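Local atomic coordinates of DNA polymerase (Pyrobaculum calidifontis, PDB entry 5MDN), a protein that probably catalyses template-directed DNA synthesis, adding deoxyribonucleotides from their triphosphates to a growing strand with release of diphosphate, as a family B polymerase. Residues Lys123-Arg136 against Tyr147-Pro161. Sequence-based numbering, arbitrary orientation.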
loop_
_atom_site.group_PDB
_atom_site.type_symbol
_atom_site.label_atom_id
_atom_site.label_comp_id
_atom_site.label_asym_id
_atom_site.label_seq_id
_atom_site.Cartn_x
_atom_site.Cartn_y
_atom_site.Cartn_z
ATOM N N LYS A 123 -20.194 0.906 17.191
ATOM C CA LYS A 123 -21.461 1.443 16.714
ATOM C C LYS A 123 -21.817 0.970 15.311
ATOM O O LYS A 123 -22.909 1.284 14.826
ATOM C CB LYS A 123 -21.432 2.974 16.750
ATOM C CG LYS A 123 -21.104 3.544 18.120
ATOM C CD LYS A 123 -22.183 3.199 19.132
ATOM C CE LYS A 123 -21.779 3.617 20.534
ATOM N NZ LYS A 123 -22.745 3.138 21.562
ATOM N N GLY A 124 -20.935 0.222 14.656
ATOM C CA GLY A 124 -21.207 -0.258 13.315
ATOM C C GLY A 124 -21.138 0.804 12.242
ATOM O O GLY A 124 -21.809 0.680 11.213
ATOM N N VAL A 125 -20.341 1.848 12.451
ATOM C CA VAL A 125 -20.158 2.886 11.443
ATOM C C VAL A 125 -19.168 2.376 10.404
ATOM O O VAL A 125 -18.008 2.093 10.722
ATOM C CB VAL A 125 -19.667 4.195 12.076
ATOM C CG1 VAL A 125 -19.546 5.283 11.018
ATOM C CG2 VAL A 125 -20.591 4.626 13.199
ATOM N N VAL A 126 -19.621 2.262 9.164
ATOM C CA VAL A 126 -18.799 1.768 8.064
ATOM C C VAL A 126 -18.445 2.953 7.171
ATOM O O VAL A 126 -19.349 3.635 6.668
ATOM C CB VAL A 126 -19.512 0.657 7.272
ATOM C CG1 VAL A 126 -19.519 -0.635 8.077
ATOM C CG2 VAL A 126 -20.943 1.057 6.926
ATOM N N PRO A 127 -17.164 3.252 6.968
ATOM C CA PRO A 127 -16.798 4.381 6.106
ATOM C C PRO A 127 -17.057 4.064 4.643
ATOM O O PRO A 127 -17.037 2.905 4.221
ATOM C CB PRO A 127 -15.302 4.570 6.382
ATOM C CG PRO A 127 -14.829 3.232 6.823
ATOM C CD PRO A 127 -15.985 2.558 7.514
ATOM N N CYS A 128 -17.304 5.121 3.869
ATOM C CA CYS A 128 -17.574 4.999 2.437
ATOM C C CYS A 128 -18.737 4.044 2.180
ATOM O O CYS A 128 -18.690 3.190 1.293
ATOM C CB CYS A 128 -16.323 4.561 1.675
ATOM S SG CYS A 128 -14.933 5.701 1.792
ATOM N N ALA A 129 -19.794 4.198 2.973
ATOM C CA ALA A 129 -21.015 3.426 2.809
ATOM C C ALA A 129 -22.144 4.185 3.489
ATOM O O ALA A 129 -21.941 4.781 4.549
ATOM C CB ALA A 129 -20.881 2.017 3.395
ATOM N N TRP A 130 -23.324 4.159 2.878
ATOM C CA TRP A 130 -24.468 4.870 3.435
ATOM C C TRP A 130 -24.910 4.217 4.740
ATOM O O TRP A 130 -25.344 3.060 4.749
ATOM C CB TRP A 130 -25.618 4.894 2.435
ATOM C CG TRP A 130 -25.358 5.703 1.207
ATOM C CD1 TRP A 130 -25.028 5.234 -0.030
ATOM C CD2 TRP A 130 -25.429 7.128 1.090
ATOM N NE1 TRP A 130 -24.880 6.280 -0.910
ATOM C CE2 TRP A 130 -25.122 7.454 -0.245
ATOM C CE3 TRP A 130 -25.719 8.161 1.987
ATOM C CZ2 TRP A 130 -25.096 8.769 -0.705
ATOM C CZ3 TRP A 130 -25.693 9.463 1.530
ATOM C CH2 TRP A 130 -25.383 9.757 0.196
ATOM N N ASN A 131 -24.803 4.958 5.836
ATOM C CA ASN A 131 -25.287 4.519 7.135
ATOM C C ASN A 131 -26.634 5.164 7.437
ATOM O O ASN A 131 -26.987 6.206 6.883
ATOM C CB ASN A 131 -24.283 4.867 8.239
ATOM C CG ASN A 131 -22.997 4.070 8.133
ATOM O OD1 ASN A 131 -22.735 3.182 8.946
ATOM N ND2 ASN A 131 -22.183 4.391 7.136
ATOM N N VAL A 132 -27.389 4.531 8.330
ATOM C CA VAL A 132 -28.682 5.037 8.776
ATOM C C VAL A 132 -28.523 5.543 10.202
ATOM O O VAL A 132 -28.023 4.819 11.072
ATOM C CB VAL A 132 -29.775 3.958 8.689
ATOM C CG1 VAL A 132 -31.130 4.544 9.052
ATOM C CG2 VAL A 132 -29.809 3.349 7.296
ATOM N N VAL A 133 -28.948 6.780 10.442
ATOM C CA VAL A 133 -28.715 7.454 11.714
ATOM C C VAL A 133 -29.965 8.223 12.109
ATOM O O VAL A 133 -30.560 8.923 11.283
ATOM C CB VAL A 133 -27.512 8.419 11.653
ATOM C CG1 VAL A 133 -26.398 7.943 12.563
ATOM C CG2 VAL A 133 -27.017 8.585 10.219
ATOM N N GLU A 134 -30.360 8.086 13.371
ATOM C CA GLU A 134 -31.260 9.032 14.012
ATOM C C GLU A 134 -30.390 10.072 14.703
ATOM O O GLU A 134 -29.628 9.739 15.617
ATOM C CB GLU A 134 -32.178 8.326 15.008
ATOM C CG GLU A 134 -33.332 9.177 15.512
ATOM C CD GLU A 134 -34.069 8.529 16.668
ATOM O OE1 GLU A 134 -34.068 7.282 16.748
ATOM O OE2 GLU A 134 -34.651 9.264 17.494
ATOM N N ALA A 135 -30.495 11.325 14.270
ATOM C CA ALA A 135 -29.580 12.353 14.748
ATOM C C ALA A 135 -30.283 13.699 14.806
ATOM O O ALA A 135 -30.844 14.158 13.808
ATOM C CB ALA A 135 -28.340 12.439 13.851
ATOM N N ARG A 136 -30.241 14.318 15.983
ATOM C CA ARG A 136 -30.825 15.636 16.182
ATOM C C ARG A 136 -29.964 16.718 15.551
ATOM O O ARG A 136 -28.737 16.700 15.662
ATOM C CB ARG A 136 -30.957 15.912 17.680
ATOM C CG ARG A 136 -31.839 14.933 18.424
ATOM C CD ARG A 136 -31.837 15.195 19.925
ATOM N NE ARG A 136 -32.278 16.537 20.295
ATOM C CZ ARG A 136 -31.451 17.493 20.706
ATOM N NH1 ARG A 136 -30.152 17.242 20.794
ATOM N NH2 ARG A 136 -31.913 18.693 21.036
ATOM N N TYR A 147 -24.688 17.668 13.926
ATOM C CA TYR A 147 -25.777 16.773 14.296
ATOM C C TYR A 147 -25.355 15.942 15.496
ATOM O O TYR A 147 -24.269 15.353 15.491
ATOM C CB TYR A 147 -26.156 15.837 13.140
ATOM C CG TYR A 147 -26.985 16.460 12.039
ATOM C CD1 TYR A 147 -26.409 17.305 11.100
ATOM C CD2 TYR A 147 -28.342 16.183 11.926
ATOM C CE1 TYR A 147 -27.163 17.868 10.088
ATOM C CE2 TYR A 147 -29.105 16.741 10.919
ATOM C CZ TYR A 147 -28.512 17.582 10.003
ATOM O OH TYR A 147 -29.267 18.139 8.997
ATOM N N GLU A 148 -26.202 15.898 16.521
ATOM C CA GLU A 148 -25.992 14.999 17.648
ATOM C C GLU A 148 -26.600 13.648 17.303
ATOM O O GLU A 148 -27.804 13.555 17.047
ATOM C CB GLU A 148 -26.633 15.539 18.925
ATOM C CG GLU A 148 -25.807 16.539 19.706
ATOM C CD GLU A 148 -26.463 16.909 21.027
ATOM O OE1 GLU A 148 -27.697 16.748 21.144
ATOM O OE2 GLU A 148 -25.743 17.347 21.949
ATOM N N VAL A 149 -25.779 12.605 17.312
ATOM C CA VAL A 149 -26.264 11.273 16.968
ATOM C C VAL A 149 -27.045 10.719 18.152
ATOM O O VAL A 149 -26.621 10.839 19.310
ATOM C CB VAL A 149 -25.107 10.346 16.555
ATOM C CG1 VAL A 149 -24.240 11.018 15.504
ATOM C CG2 VAL A 149 -24.270 9.921 17.742
ATOM N N VAL A 150 -28.220 10.171 17.875
ATOM C CA VAL A 150 -28.982 9.464 18.897
ATOM C C VAL A 150 -28.664 7.976 18.883
ATOM O O VAL A 150 -28.329 7.391 19.916
ATOM C CB VAL A 150 -30.491 9.725 18.711
ATOM C CG1 VAL A 150 -31.282 9.086 19.840
ATOM C CG2 VAL A 150 -30.763 11.219 18.637
ATOM N N GLU A 151 -28.763 7.341 17.717
ATOM C CA GLU A 151 -28.469 5.921 17.605
ATOM C C GLU A 151 -28.119 5.601 16.159
ATOM O O GLU A 151 -28.779 6.083 15.234
ATOM C CB GLU A 151 -29.655 5.071 18.076
ATOM C CG GLU A 151 -29.361 3.587 18.146
ATOM C CD GLU A 151 -30.552 2.781 18.613
ATOM O OE1 GLU A 151 -31.697 3.205 18.351
ATOM O OE2 GLU A 151 -30.344 1.730 19.253
ATOM N N TRP A 152 -27.080 4.790 15.975
ATOM C CA TRP A 152 -26.724 4.275 14.662
ATOM C C TRP A 152 -27.522 3.014 14.359
ATOM O O TRP A 152 -27.581 2.091 15.180
ATOM C CB TRP A 152 -25.227 3.975 14.583
ATOM C CG TRP A 152 -24.354 5.186 14.632
ATOM C CD1 TRP A 152 -23.914 5.836 15.747
ATOM C CD2 TRP A 152 -23.791 5.882 13.513
ATOM N NE1 TRP A 152 -23.121 6.901 15.392
ATOM C CE2 TRP A 152 -23.030 6.951 14.026
ATOM C CE3 TRP A 152 -23.860 5.705 12.128
ATOM C CZ2 TRP A 152 -22.344 7.842 13.203
ATOM C CZ3 TRP A 152 -23.180 6.593 11.311
ATOM C CH2 TRP A 152 -22.431 7.647 11.851
ATOM N N ALA A 153 -28.135 2.975 13.179
ATOM C CA ALA A 153 -28.714 1.740 12.671
ATOM C C ALA A 153 -27.673 0.986 11.854
ATOM O O ALA A 153 -26.481 1.017 12.179
ATOM C CB ALA A 153 -29.959 2.029 11.831
ATOM N N GLY A 154 -28.105 0.310 10.801
ATOM C CA GLY A 154 -27.209 -0.416 9.924
ATOM C C GLY A 154 -26.731 0.419 8.756
ATOM O O GLY A 154 -26.636 1.648 8.834
ATOM N N VAL A 155 -26.420 -0.265 7.657
ATOM C CA VAL A 155 -26.017 0.365 6.408
ATOM C C VAL A 155 -27.006 -0.048 5.325
ATOM O O VAL A 155 -27.563 -1.151 5.359
ATOM C CB VAL A 155 -24.560 -0.019 6.041
ATOM C CG1 VAL A 155 -24.121 -1.250 6.825
ATOM C CG2 VAL A 155 -24.385 -0.259 4.543
ATOM N N GLU A 156 -27.225 0.840 4.359
ATOM C CA GLU A 156 -28.088 0.552 3.224
ATOM C C GLU A 156 -27.237 0.371 1.977
ATOM O O GLU A 156 -26.236 1.070 1.787
ATOM C CB GLU A 156 -29.101 1.676 2.973
ATOM C CG GLU A 156 -28.451 2.994 2.588
ATOM C CD GLU A 156 -29.437 4.107 2.287
ATOM O OE1 GLU A 156 -30.575 4.069 2.804
ATOM O OE2 GLU A 156 -29.065 5.022 1.516
ATOM N N GLU A 157 -27.603 -0.607 1.155
ATOM C CA GLU A 157 -26.953 -0.743 -0.139
ATOM C C GLU A 157 -27.242 0.493 -0.979
ATOM O O GLU A 157 -28.394 0.919 -1.103
ATOM C CB GLU A 157 -27.434 -2.009 -0.849
ATOM C CG GLU A 157 -26.932 -3.306 -0.225
ATOM C CD GLU A 157 -25.428 -3.480 -0.364
ATOM O OE1 GLU A 157 -24.676 -2.899 0.451
ATOM O OE2 GLU A 157 -24.994 -4.191 -1.296
ATOM N N GLY A 158 -26.194 1.071 -1.555
ATOM C CA GLY A 158 -26.347 2.306 -2.297
ATOM C C GLY A 158 -25.038 2.797 -2.874
ATOM O O GLY A 158 -23.969 2.575 -2.296
ATOM N N PHE A 159 -25.110 3.459 -4.013
ATOM C CA PHE A 159 -23.902 3.854 -4.712
ATOM C C PHE A 159 -23.302 5.117 -4.098
ATOM O O PHE A 159 -24.013 5.917 -3.483
ATOM C CB PHE A 159 -24.188 4.068 -6.195
ATOM C CG PHE A 159 -24.523 2.801 -6.929
ATOM C CD1 PHE A 159 -23.520 2.007 -7.476
ATOM C CD2 PHE A 159 -25.837 2.393 -7.053
ATOM C CE1 PHE A 159 -23.836 0.834 -8.140
ATOM C CE2 PHE A 159 -26.160 1.228 -7.712
ATOM C CZ PHE A 159 -25.162 0.445 -8.257
ATOM N N PRO A 160 -21.992 5.299 -4.236
ATOM C CA PRO A 160 -21.353 6.474 -3.659
ATOM C C PRO A 160 -21.912 7.750 -4.268
ATOM O O PRO A 160 -22.289 7.778 -5.452
ATOM C CB PRO A 160 -19.874 6.285 -4.019
ATOM C CG PRO A 160 -19.725 4.809 -4.221
ATOM C CD PRO A 160 -21.013 4.367 -4.824
ATOM N N PRO A 161 -21.981 8.820 -3.489
ATOM C CA PRO A 161 -22.414 10.104 -4.032
ATOM C C PRO A 161 -21.299 10.739 -4.840
ATOM O O PRO A 161 -20.142 10.297 -4.768
ATOM C CB PRO A 161 -22.733 10.925 -2.774
ATOM C CG PRO A 161 -21.820 10.372 -1.737
ATOM C CD PRO A 161 -21.616 8.911 -2.064
#
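Trp152 lies between two valines, an example of how a beta hairpin uses one large ring to join its strands to the chain leading into them. With its CG anti to the carbonyl carbon (chi1 -68°), the ring enters between Val125 CG2, over the centre of one face and 3.4 Å from the six-membered ring centroid, and Val133 CG1, nearer the rim of the opposite face; Asn131 CB meets the edge. Both valine contacts are CH-pi. The indole NH bonds Tyr119 OH.

Backbone hydrogen bonds pair 131-136 antiparallel with 147-155, at one side of a five-stranded mixed sheet: 131-141 is outermost, and 30-35 flanks 144-155 beyond. Val150 and Glu151 share one partner, Glu134, in a classic beta bulge; Glu134 O accepts Val150 N (2.7 Å) and, weakly, Glu151 N.

Beyond the strands, Trp130 NE1 gives a nearly straight bond to Phe159 O (2.7 Å, 172°), the acceptor in the indole plane but the donor above the carbonyl plane, while Trp130 CZ2 touches Pro161 CD at 3.7 Å. Asn131's amide bonds Val126 through both N and O.

Arg136 NH1 forms a salt bridge with Glu148 OE1, and Arg36 holds OE2. Shared by two arginines, the carboxylate is probably kept ionised: backbone bonds join strands whose Trp152 side is apolar and whose Arg136-Glu148 face is charged.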